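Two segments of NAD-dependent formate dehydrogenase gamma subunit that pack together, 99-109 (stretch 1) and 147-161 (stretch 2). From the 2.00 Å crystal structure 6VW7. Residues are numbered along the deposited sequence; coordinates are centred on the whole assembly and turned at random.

Stretch 1 (99-109) ALAEHAQRALG
Stretch 2, residues 147-161: YVDARRFDALVRSLR

Residues 99-108 form the end of a helix that begins earlier in the chain, and Gly109 leaves it with positive phi (75/22), a conformation that favours glycine. In stretch 2, Tyr147 to Asp149 lead into helix 150-160; Tyr147 also has positive phi (56/42), and Val148 is extended (-85/119). Asp149 (chi1 p) caps this helix, its OD1 accepting from Arg152 N at 2.8 Å. The helices run in roughly the same direction, crossing at -40° with axes 10.2 Å apart at closest approach. CA register pairs Leu100 with Asp149 (6.2 Å), Ala104 with Phe153 (7.4 Å) and Leu108 with Val157 (8.9 Å).

Phe153 (t, chi2 85°) is the central knob, set among Leu100, His103, Ala104 and Leu108. Ala104 CB lies over one ring face, 3.4 Å from Phe153 CZ; Leu108 CD1 meets the ring edge, 3.8 Å from the same CZ. Leu100 (t, p) places CD1 3.9 Å from both Phe153 CB and Val148 CG1. Leu108 (m, t) extends CD2 to Val157 CG1 at 3.9 Å. On the more polar flank, His103 (t, chi2 72°) donates from NE2 to Asp154 OD1 (2.8 Å, 154°), with Asp154 in m. Ala150 CB lies over one imidazole face in a CH-pi contact, 3.6 Å from the centroid of the His103 ring.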

# COMPACT_ATOMS: atom_id res chain seq x y z
N ALA A 99 12.62 19.22 -2.51
CA ALA A 99 14.01 19.67 -2.35
C ALA A 99 14.97 18.49 -2.46
O ALA A 99 16.07 18.64 -3.01
CB ALA A 99 14.18 20.38 -1.00
N LEU A 100 14.59 17.33 -1.93
CA LEU A 100 15.45 16.16 -2.03
C LEU A 100 15.68 15.77 -3.49
O LEU A 100 16.80 15.42 -3.87
CB LEU A 100 14.85 14.99 -1.25
CG LEU A 100 15.57 13.64 -1.39
CD1 LEU A 100 16.99 13.70 -0.80
CD2 LEU A 100 14.76 12.53 -0.74
N ALA A 101 14.62 15.84 -4.31
CA ALA A 101 14.75 15.52 -5.73
C ALA A 101 15.65 16.52 -6.45
O ALA A 101 16.42 16.14 -7.34
CB ALA A 101 13.38 15.47 -6.39
N GLU A 102 15.56 17.80 -6.09
CA GLU A 102 16.46 18.79 -6.68
C GLU A 102 17.89 18.52 -6.26
O GLU A 102 18.81 18.59 -7.09
CB GLU A 102 16.05 20.20 -6.25
CG GLU A 102 14.69 20.64 -6.71
CD GLU A 102 14.16 21.80 -5.89
OE1 GLU A 102 12.94 22.09 -5.96
OE2 GLU A 102 14.96 22.41 -5.15
N HIS A 103 18.11 18.21 -4.98
CA HIS A 103 19.46 17.92 -4.52
C HIS A 103 20.02 16.68 -5.19
O HIS A 103 21.19 16.65 -5.59
CB HIS A 103 19.49 17.74 -3.00
CG HIS A 103 20.81 17.24 -2.51
ND1 HIS A 103 21.94 18.02 -2.48
CD2 HIS A 103 21.19 16.01 -2.07
CE1 HIS A 103 22.96 17.32 -2.02
NE2 HIS A 103 22.53 16.09 -1.77
N ALA A 104 19.21 15.62 -5.30
CA ALA A 104 19.69 14.38 -5.87
C ALA A 104 20.23 14.59 -7.28
O ALA A 104 21.27 14.02 -7.65
CB ALA A 104 18.58 13.33 -5.87
N GLN A 105 19.55 15.42 -8.07
CA GLN A 105 20.01 15.67 -9.44
C GLN A 105 21.30 16.49 -9.45
O GLN A 105 22.18 16.24 -10.27
CB GLN A 105 18.90 16.38 -10.22
CG GLN A 105 17.71 15.48 -10.50
CD GLN A 105 16.50 16.24 -10.99
OE1 GLN A 105 16.33 16.46 -12.19
NE2 GLN A 105 15.64 16.65 -10.06
N ARG A 106 21.43 17.46 -8.53
CA ARG A 106 22.69 18.20 -8.44
C ARG A 106 23.83 17.30 -7.97
O ARG A 106 24.93 17.35 -8.53
CB ARG A 106 22.52 19.41 -7.52
CG ARG A 106 21.61 20.50 -8.10
CD ARG A 106 21.57 21.77 -7.24
NE ARG A 106 21.38 21.51 -5.82
CZ ARG A 106 20.23 21.68 -5.17
NH1 ARG A 106 19.17 22.13 -5.83
NH2 ARG A 106 20.14 21.41 -3.88
N ALA A 107 23.58 16.47 -6.96
CA ALA A 107 24.65 15.63 -6.42
C ALA A 107 25.07 14.55 -7.41
O ALA A 107 26.25 14.20 -7.50
CB ALA A 107 24.21 15.01 -5.10
N LEU A 108 24.11 14.02 -8.17
CA LEU A 108 24.41 12.99 -9.16
C LEU A 108 24.73 13.55 -10.54
O LEU A 108 25.31 12.84 -11.36
CB LEU A 108 23.23 12.02 -9.27
CG LEU A 108 22.94 11.28 -7.97
CD1 LEU A 108 21.61 10.54 -8.06
CD2 LEU A 108 24.08 10.32 -7.62
N GLY A 109 24.36 14.80 -10.83
CA GLY A 109 24.64 15.37 -12.13
C GLY A 109 23.77 14.87 -13.26
O GLY A 109 24.18 14.97 -14.43
N TYR A 147 13.25 9.15 6.13
CA TYR A 147 13.70 10.44 6.66
C TYR A 147 14.89 10.99 5.87
O TYR A 147 15.85 11.49 6.45
CB TYR A 147 14.07 10.35 8.15
CG TYR A 147 12.99 9.82 9.08
CD1 TYR A 147 11.71 10.34 9.07
CD2 TYR A 147 13.30 8.86 10.03
CE1 TYR A 147 10.73 9.85 9.94
CE2 TYR A 147 12.33 8.38 10.90
CZ TYR A 147 11.06 8.87 10.85
OH TYR A 147 10.12 8.39 11.73
N VAL A 148 14.83 10.88 4.55
CA VAL A 148 16.02 11.15 3.74
C VAL A 148 16.13 12.64 3.48
O VAL A 148 15.26 13.25 2.85
CB VAL A 148 16.00 10.35 2.43
CG1 VAL A 148 17.26 10.64 1.61
CG2 VAL A 148 15.85 8.87 2.71
N ASP A 149 17.23 13.24 3.93
CA ASP A 149 17.57 14.61 3.59
C ASP A 149 18.85 14.60 2.74
O ASP A 149 19.35 13.54 2.36
CB ASP A 149 17.72 15.44 4.87
CG ASP A 149 18.84 14.95 5.78
OD1 ASP A 149 19.58 14.01 5.39
OD2 ASP A 149 18.96 15.50 6.89
N ALA A 150 19.36 15.80 2.44
CA ALA A 150 20.51 15.89 1.55
C ALA A 150 21.72 15.16 2.11
O ALA A 150 22.43 14.46 1.38
CB ALA A 150 20.85 17.36 1.29
N ARG A 151 21.96 15.28 3.42
CA ARG A 151 23.08 14.58 4.03
C ARG A 151 22.92 13.07 3.90
O ARG A 151 23.81 12.38 3.40
CB ARG A 151 23.24 14.99 5.50
N ARG A 152 21.76 12.53 4.32
CA ARG A 152 21.58 11.08 4.27
C ARG A 152 21.61 10.56 2.84
O ARG A 152 22.10 9.45 2.60
CB ARG A 152 20.28 10.68 4.96
CG ARG A 152 20.27 10.93 6.46
CD ARG A 152 19.08 10.27 7.15
NE ARG A 152 18.26 11.24 7.87
CZ ARG A 152 18.07 11.24 9.19
NH1 ARG A 152 18.63 10.31 9.95
NH2 ARG A 152 17.30 12.17 9.76
N PHE A 153 21.10 11.34 1.88
CA PHE A 153 21.17 10.92 0.49
C PHE A 153 22.62 10.75 0.04
O PHE A 153 23.00 9.70 -0.48
CB PHE A 153 20.45 11.92 -0.42
CG PHE A 153 20.39 11.49 -1.86
CD1 PHE A 153 19.38 10.66 -2.31
CD2 PHE A 153 21.35 11.90 -2.77
CE1 PHE A 153 19.33 10.25 -3.64
CE2 PHE A 153 21.30 11.50 -4.10
CZ PHE A 153 20.29 10.68 -4.53
N ASP A 154 23.45 11.78 0.26
CA ASP A 154 24.85 11.69 -0.14
C ASP A 154 25.54 10.52 0.56
O ASP A 154 26.37 9.83 -0.04
CB ASP A 154 25.59 12.99 0.18
CG ASP A 154 25.07 14.16 -0.63
OD1 ASP A 154 24.27 13.94 -1.57
OD2 ASP A 154 25.47 15.31 -0.33
N ALA A 155 25.20 10.28 1.83
CA ALA A 155 25.78 9.16 2.56
C ALA A 155 25.43 7.83 1.90
O ALA A 155 26.30 6.99 1.67
CB ALA A 155 25.33 9.18 4.02
N LEU A 156 24.15 7.63 1.58
CA LEU A 156 23.75 6.35 1.01
C LEU A 156 24.30 6.16 -0.40
O LEU A 156 24.63 5.03 -0.79
CB LEU A 156 22.23 6.19 1.06
CG LEU A 156 21.28 6.87 0.08
CD1 LEU A 156 21.07 6.03 -1.17
CD2 LEU A 156 19.94 7.12 0.77
N VAL A 157 24.44 7.24 -1.17
CA VAL A 157 25.06 7.15 -2.49
C VAL A 157 26.55 6.83 -2.35
O VAL A 157 27.11 6.05 -3.14
CB VAL A 157 24.81 8.45 -3.28
CG1 VAL A 157 25.70 8.52 -4.51
CG2 VAL A 157 23.32 8.56 -3.65
N ARG A 158 27.21 7.43 -1.36
CA ARG A 158 28.60 7.10 -1.07
C ARG A 158 28.77 5.61 -0.79
O ARG A 158 29.72 4.99 -1.27
CB ARG A 158 29.09 7.93 0.12
CG ARG A 158 30.61 7.94 0.31
CD ARG A 158 31.00 8.49 1.68
NE ARG A 158 30.23 9.67 2.07
CZ ARG A 158 29.37 9.71 3.08
NH1 ARG A 158 29.17 8.62 3.83
NH2 ARG A 158 28.71 10.83 3.35
N SER A 159 27.85 5.04 -0.00
CA SER A 159 27.93 3.61 0.33
C SER A 159 27.83 2.73 -0.91
O SER A 159 28.50 1.70 -1.00
CB SER A 159 26.82 3.25 1.32
OG SER A 159 26.82 4.14 2.41
N LEU A 160 26.97 3.11 -1.86
CA LEU A 160 26.85 2.35 -3.10
C LEU A 160 28.18 2.30 -3.84
O LEU A 160 28.70 1.22 -4.14
CB LEU A 160 25.76 2.95 -3.98
CG LEU A 160 24.35 2.95 -3.39
CD1 LEU A 160 23.40 3.72 -4.28
CD2 LEU A 160 23.84 1.53 -3.16
N ARG A 161 28.76 3.46 -4.11
CA ARG A 161 30.04 3.56 -4.81
C ARG A 161 31.19 2.95 -4.02
O ARG A 161 31.72 1.89 -4.39
CB ARG A 161 30.34 5.03 -5.14
CG ARG A 161 29.70 5.50 -6.44
CD ARG A 161 29.55 7.01 -6.51
NE ARG A 161 28.92 7.40 -7.77
CZ ARG A 161 28.33 8.58 -7.98
NH1 ARG A 161 28.28 9.48 -7.01
NH2 ARG A 161 27.79 8.84 -9.16